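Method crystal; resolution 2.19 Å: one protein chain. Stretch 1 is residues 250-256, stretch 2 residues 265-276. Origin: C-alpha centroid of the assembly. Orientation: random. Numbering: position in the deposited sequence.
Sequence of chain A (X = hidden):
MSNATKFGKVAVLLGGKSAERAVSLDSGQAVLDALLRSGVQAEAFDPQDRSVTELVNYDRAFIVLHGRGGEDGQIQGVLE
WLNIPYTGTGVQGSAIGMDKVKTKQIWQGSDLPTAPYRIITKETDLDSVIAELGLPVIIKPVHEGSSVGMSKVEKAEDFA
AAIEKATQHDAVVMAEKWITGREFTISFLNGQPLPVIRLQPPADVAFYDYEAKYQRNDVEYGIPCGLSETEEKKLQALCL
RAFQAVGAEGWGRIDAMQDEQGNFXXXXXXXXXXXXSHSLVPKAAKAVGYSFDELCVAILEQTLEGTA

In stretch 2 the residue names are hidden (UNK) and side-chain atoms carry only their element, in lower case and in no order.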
ATOM      1  N   GLY A 250      10.053   4.617  12.099  1.00 42.88           N
ATOM      2  CA  GLY A 250      10.265   4.132  13.466  1.00 44.89           C
ATOM      3  C   GLY A 250      11.214   2.937  13.604  1.00 43.05           C
ATOM      4  O   GLY A 250      12.362   3.086  13.941  1.00 51.30           O
ATOM      5  N   TRP A 251      10.729   1.754  13.349  1.00 38.52           N
ATOM      6  CA  TRP A 251      11.514   0.597  13.570  1.00 38.35           C
ATOM      7  C   TRP A 251      11.120  -0.447  12.572  1.00 35.05           C
ATOM      8  O   TRP A 251      10.171  -0.272  11.879  1.00 36.92           O
ATOM      9  CB  TRP A 251      11.311   0.142  15.010  1.00 41.96           C
ATOM     10  CG  TRP A 251      10.018  -0.536  15.271  1.00 44.07           C
ATOM     11  CD1 TRP A 251       8.771  -0.013  15.165  1.00 43.12           C
ATOM     12  CD2 TRP A 251       9.852  -1.885  15.729  1.00 42.81           C
ATOM     13  NE1 TRP A 251       7.834  -0.957  15.517  1.00 38.17           N
ATOM     14  CE2 TRP A 251       8.479  -2.113  15.858  1.00 39.06           C
ATOM     15  CE3 TRP A 251      10.747  -2.925  16.039  1.00 44.38           C
ATOM     16  CZ2 TRP A 251       7.968  -3.343  16.282  1.00 40.85           C
ATOM     17  CZ3 TRP A 251      10.237  -4.158  16.457  1.00 40.40           C
ATOM     18  CH2 TRP A 251       8.863  -4.346  16.583  1.00 39.21           C
ATOM     19  N   GLY A 252      11.881  -1.518  12.497  1.00 36.47           N
ATOM     20  CA  GLY A 252      11.760  -2.503  11.434  1.00 40.40           C
ATOM     21  C   GLY A 252      13.120  -3.057  11.011  1.00 42.26           C
ATOM     22  O   GLY A 252      14.169  -2.691  11.558  1.00 41.69           O
ATOM     23  N   ARG A 253      13.091  -3.936  10.029  1.00 41.20           N
ATOM     24  CA  ARG A 253      14.290  -4.577   9.517  1.00 42.62           C
ATOM     25  C   ARG A 253      14.270  -4.499   8.000  1.00 45.13           C
ATOM     26  O   ARG A 253      13.190  -4.631   7.389  1.00 40.59           O
ATOM     27  CB  ARG A 253      14.303  -6.040   9.894  1.00 42.35           C
ATOM     28  CG  ARG A 253      14.532  -6.347  11.366  1.00 47.40           C
ATOM     29  CD  ARG A 253      14.327  -7.842  11.668  1.00 50.29           C
ATOM     30  NE  ARG A 253      14.950  -8.650  10.628  1.00 54.63           N
ATOM     31  CZ  ARG A 253      14.548  -9.843  10.209  1.00 62.83           C
ATOM     32  NH1 ARG A 253      13.513 -10.464  10.771  1.00 63.33           N
ATOM     33  NH2 ARG A 253      15.225 -10.437   9.215  1.00 63.69           N
ATOM     34  N   ILE A 254      15.451  -4.297   7.410  1.00 40.60           N
ATOM     35  CA  ILE A 254      15.666  -4.532   6.001  1.00 40.55           C
ATOM     36  C   ILE A 254      16.581  -5.720   5.880  1.00 41.01           C
ATOM     37  O   ILE A 254      17.621  -5.767   6.548  1.00 45.32           O
ATOM     38  CB  ILE A 254      16.392  -3.358   5.363  1.00 44.71           C
ATOM     39  CG1 ILE A 254      15.568  -2.061   5.537  1.00 47.52           C
ATOM     40  CG2 ILE A 254      16.711  -3.658   3.893  1.00 43.26           C
ATOM     41  CD1 ILE A 254      14.483  -1.840   4.514  1.00 45.26           C
ATOM     42  N   ASP A 255      16.242  -6.666   5.020  1.00 40.32           N
ATOM     43  CA  ASP A 255      17.169  -7.760   4.701  1.00 40.21           C
ATOM     44  C   ASP A 255      17.916  -7.492   3.404  1.00 44.39           C
ATOM     45  O   ASP A 255      17.365  -6.932   2.437  1.00 43.26           O
ATOM     46  CB  ASP A 255      16.433  -9.065   4.576  1.00 41.74           C
ATOM     47  CG  ASP A 255      15.864  -9.550   5.907  1.00 45.75           C
ATOM     48  OD1 ASP A 255      16.191  -9.006   7.007  1.00 42.11           O
ATOM     49  OD2 ASP A 255      15.066 -10.511   5.825  1.00 54.11           O
ATOM     50  N   ALA A 256      19.172  -7.902   3.372  1.00 43.99           N
ATOM     51  CA  ALA A 256      20.008  -7.660   2.199  1.00 48.56           C
ATOM     52  C   ALA A 256      21.013  -8.792   1.996  1.00 51.84           C
ATOM     53  O   ALA A 256      21.260  -9.591   2.900  1.00 56.38           O
ATOM     54  CB  ALA A 256      20.708  -6.319   2.331  1.00 45.87           C
ATOM     55  N   UNK A 265      22.684  -6.225  -2.402  1.00 52.46           N
ATOM     56  CA  UNK A 265      21.410  -6.387  -3.054  1.00 49.93           C
ATOM     57  C   UNK A 265      20.280  -6.430  -2.004  1.00 52.47           C
ATOM     58  O   UNK A 265      20.268  -7.311  -1.159  1.00 52.14           O
ATOM     59  c   UNK A 265      23.669  -8.189  -4.930  1.00 58.30           C
ATOM     60  n   UNK A 265      24.304  -7.988  -6.124  1.00 65.11           N
ATOM     61  c   UNK A 265      21.482  -5.868  -8.205  1.00 67.80           C
ATOM     62  c   UNK A 265      23.492  -7.273  -6.956  1.00 66.02           C
ATOM     63  c   UNK A 265      22.300  -7.034  -6.255  1.00 65.40           C
ATOM     64  c   UNK A 265      21.440  -7.667  -3.844  1.00 51.52           C
ATOM     65  c   UNK A 265      23.706  -6.813  -8.265  1.00 70.65           C
ATOM     66  c   UNK A 265      22.446  -7.639  -4.954  1.00 60.34           C
ATOM     67  c   UNK A 265      22.692  -6.112  -8.870  1.00 71.62           C
ATOM     68  c   UNK A 265      21.276  -6.321  -6.893  1.00 67.15           C
ATOM     69  N   UNK A 266      19.335  -5.486  -2.084  1.00 49.94           N
ATOM     70  CA  UNK A 266      18.206  -5.417  -1.171  1.00 44.93           C
ATOM     71  C   UNK A 266      17.179  -6.522  -1.406  1.00 45.30           C
ATOM     72  O   UNK A 266      16.776  -6.768  -2.542  1.00 47.08           O
ATOM     73  c   UNK A 266      17.516  -4.089  -1.299  1.00 44.82           C
ATOM     74  c   UNK A 266      18.411  -2.677   0.578  1.00 41.46           C
ATOM     75  c   UNK A 266      18.334  -2.870  -0.913  1.00 45.83           C
ATOM     76  c   UNK A 266      17.659  -1.666  -1.537  1.00 50.56           C
ATOM     77  N   UNK A 267      16.739  -7.158  -0.312  1.00 46.05           N
ATOM     78  CA  UNK A 267      15.869  -8.334  -0.374  1.00 46.08           C
ATOM     79  C   UNK A 267      14.411  -8.022  -0.010  1.00 45.98           C
ATOM     80  O   UNK A 267      13.501  -8.307  -0.793  1.00 46.81           O
ATOM     81  c   UNK A 267      17.856 -10.327  -1.461  1.00 49.14           C
ATOM     82  c   UNK A 267      18.167 -11.240   0.844  1.00 46.58           C
ATOM     83  c   UNK A 267      16.426  -9.457   0.498  1.00 45.72           C
ATOM     84  c   UNK A 267      17.175 -10.635  -0.147  1.00 47.97           C
ATOM     85  N   UNK A 268      14.186  -7.452   1.159  1.00 42.41           N
ATOM     86  CA  UNK A 268      12.836  -7.183   1.614  1.00 42.17           C
ATOM     87  C   UNK A 268      12.842  -6.344   2.851  1.00 40.22           C
ATOM     88  O   UNK A 268      13.899  -6.097   3.432  1.00 43.43           O
ATOM     89  c   UNK A 268      12.447  -9.270   3.078  1.00 55.49           C
ATOM     90  c   UNK A 268      11.446 -10.366   3.419  1.00 63.08           C
ATOM     91  o   UNK A 268      10.967 -10.364   4.586  1.00 67.84           O
ATOM     92  c   UNK A 268      12.045  -8.477   1.867  1.00 45.68           C
ATOM     93  o   UNK A 268      11.176 -11.216   2.534  1.00 62.69           O
ATOM     94  N   UNK A 269      11.657  -5.910   3.246  1.00 36.55           N
ATOM     95  CA  UNK A 269      11.462  -5.044   4.409  1.00 38.28           C
ATOM     96  C   UNK A 269      10.492  -5.748   5.333  1.00 37.72           C
ATOM     97  O   UNK A 269       9.614  -6.517   4.856  1.00 33.71           O
ATOM     98  c   UNK A 269      10.922  -2.733   5.246  1.00 42.80           C
ATOM     99  c   UNK A 269      10.931  -3.629   4.037  1.00 42.22           C
ATOM    100  c   UNK A 269       9.512  -3.675   3.457  1.00 42.87           C
ATOM    101  N   UNK A 270      10.686  -5.509   6.642  1.00 38.34           N
ATOM    102  CA  UNK A 270       9.797  -6.003   7.675  1.00 38.51           C
ATOM    103  C   UNK A 270       9.415  -4.879   8.562  1.00 38.53           C
ATOM    104  O   UNK A 270      10.272  -4.318   9.222  1.00 41.86           O
ATOM    105  n   UNK A 270       9.857  -9.049   9.675  1.00 59.19           N
ATOM    106  c   UNK A 270      10.460  -7.085   8.469  1.00 42.16           C
ATOM    107  c   UNK A 270       9.493  -7.824   9.344  1.00 50.88           C
ATOM    108  o   UNK A 270       8.420  -7.311   9.731  1.00 50.95           O
ATOM    109  N   UNK A 271       8.124  -4.528   8.547  1.00 46.07           N
ATOM    110  CA  UNK A 271       7.569  -3.390   9.321  1.00 45.16           C
ATOM    111  C   UNK A 271       6.973  -3.708  10.704  1.00 41.42           C
ATOM    112  O   UNK A 271       6.666  -2.766  11.445  1.00 47.75           O
ATOM    113  c   UNK A 271       6.990  -2.039   7.330  1.00 45.88           C
ATOM    114  c   UNK A 271       6.454  -2.685   8.551  1.00 42.92           C
ATOM    115  o   UNK A 271       5.460  -3.641   8.199  1.00 46.96           O
ATOM    116  N   UNK A 272       6.760  -4.988  11.023  1.00 41.42           N
ATOM    117  CA  UNK A 272       6.563  -5.437  12.449  1.00 41.43           C
ATOM    118  C   UNK A 272       7.419  -6.667  12.786  1.00 39.10           C
ATOM    119  O   UNK A 272       6.991  -7.810  12.657  1.00 37.64           O
ATOM    120  c   UNK A 272       4.690  -6.582  13.871  1.00 49.15           C
ATOM    121  c   UNK A 272       4.056  -5.429  11.756  1.00 43.72           C
ATOM    122  c   UNK A 272       5.044  -5.466  12.904  1.00 45.12           C
ATOM    123  N   UNK A 273       8.677  -6.431  13.173  1.00 37.00           N
ATOM    124  CA  UNK A 273       9.515  -7.560  13.509  1.00 38.98           C
ATOM    125  C   UNK A 273       9.148  -8.230  14.825  1.00 39.21           C
ATOM    126  O   UNK A 273       8.517  -7.612  15.705  1.00 37.77           O
ATOM    127  c   UNK A 273      10.909  -6.956  13.632  1.00 40.38           C
ATOM    128  c   UNK A 273      10.846  -5.656  12.932  1.00 42.91           C
ATOM    129  c   UNK A 273       9.449  -5.182  13.081  1.00 38.86           C
ATOM    130  N   UNK A 274       9.573  -9.485  14.946  1.00 35.94           N
ATOM    131  CA  UNK A 274       9.536 -10.212  16.171  1.00 36.00           C
ATOM    132  C   UNK A 274      10.144  -9.464  17.349  1.00 41.14           C
ATOM    133  O   UNK A 274      11.095  -8.664  17.212  1.00 40.94           O
ATOM    134  N   UNK A 275       9.492  -9.653  18.498  1.00 40.42           N
ATOM    135  CA  UNK A 275      10.018  -9.259  19.762  1.00 39.45           C
ATOM    136  C   UNK A 275      10.037 -10.479  20.701  1.00 36.69           C
ATOM    137  O   UNK A 275      10.129 -10.334  21.930  1.00 41.20           O
ATOM    138  c   UNK A 275       9.217  -8.062  20.281  1.00 39.02           C
ATOM    139  c   UNK A 275      10.713  -5.096  21.244  1.00 38.37           C
ATOM    140  c   UNK A 275       9.456  -6.792  19.453  1.00 40.88           C
ATOM    141  s   UNK A 275      11.047  -5.996  19.745  1.00 40.78           S
ATOM    142  N   UNK A 276      10.009 -11.683  20.123  1.00 33.64           N
ATOM    143  CA  UNK A 276      10.282 -12.880  20.897  1.00 38.45           C
ATOM    144  C   UNK A 276      11.738 -12.921  21.382  1.00 41.71           C
ATOM    145  O   UNK A 276      12.618 -12.214  20.894  1.00 35.26           O
ATOM    146  c   UNK A 276       8.772 -14.175  19.383  1.00 44.68           C
ATOM    147  o   UNK A 276      11.198 -14.330  19.208  1.00 41.61           O
ATOM    148  c   UNK A 276      10.097 -14.169  20.114  1.00 41.70           C
TER

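Position 265 has ten side-chain atoms: one carbon, then fused five- and six-membered rings holding eight carbons and one nitrogen. The rings lead away from stretch 1, and the backbone O lies 3.4 Å from A256 CA. This is W265.

Position 266 has four carbons, forked at the second. One terminal carbon sits 3.9 Å from I254 CG2. The fork after a single carbon gives leucine, L266.

Position 267 repeats that pattern: four carbons, forked at the second. Its CB points toward stretch 1, and a terminal carbon is 3.9 Å from A256 C. Its N donates to D255 O at 2.8 Å. It is L267.

Position 268 has three carbons, the third carrying two oxygens. That is a carboxylate on a two-carbon stem, so E268. Its OE2 is 4.3 Å from D255 OD2, a proximity of like charges. Its backbone O accepts from D255 N at 2.9 Å.

Position 269 has one carbon carrying two more. One of these lies 3.7 Å from I254 CD1. Branching at CB with no oxygen gives V269.

Position 270 has two carbons, the second carrying one oxygen and one nitrogen. The short amide is N270. Its ND2 is 4.1 Å from R253 NH1, with no hydrogen bond between them.

Position 271 has one carbon carrying an oxygen and a carbon. It points away from stretch 1. It is T271.

Position 272 has three carbons, branched at the first, and makes no contact with stretch 1. It is V272. Its N makes a weak hydrogen bond to N270 OD1 at 3.1 Å.

Position 273 has three carbons closing a ring onto the backbone N. This is P273. Its CD lies over one face of the W251 six-membered ring, 3.6 Å from W251 CZ3.

Position 274 has no side-chain atoms, so G274.

Position 275 is an unbranched chain of two carbons, sulfur and carbon: M275. Its CG is 3.8 Å from W251 CH2.

Position 276 has one carbon carrying an oxygen and a carbon, beyond reach of stretch 1. It is T276.

The contact is an antiparallel strand pair. R253 N to N270 O (3.0 Å) and N270 N to R253 O (2.8 Å) form one closed pair. A bulge shifts the register between D255 and A256. There, D255 O takes both L267 N and, weakly at 3.5 Å, E268 N. I254, A256, L266 and V269 share one face; R253, D255, E268 and N270 share the other. Beyond the strands, W251 packs against P273 and M275. G252 has no CB; one would clash with N270 O.

Stretch 2, residues 265-276: WLLEVNTVPGMT
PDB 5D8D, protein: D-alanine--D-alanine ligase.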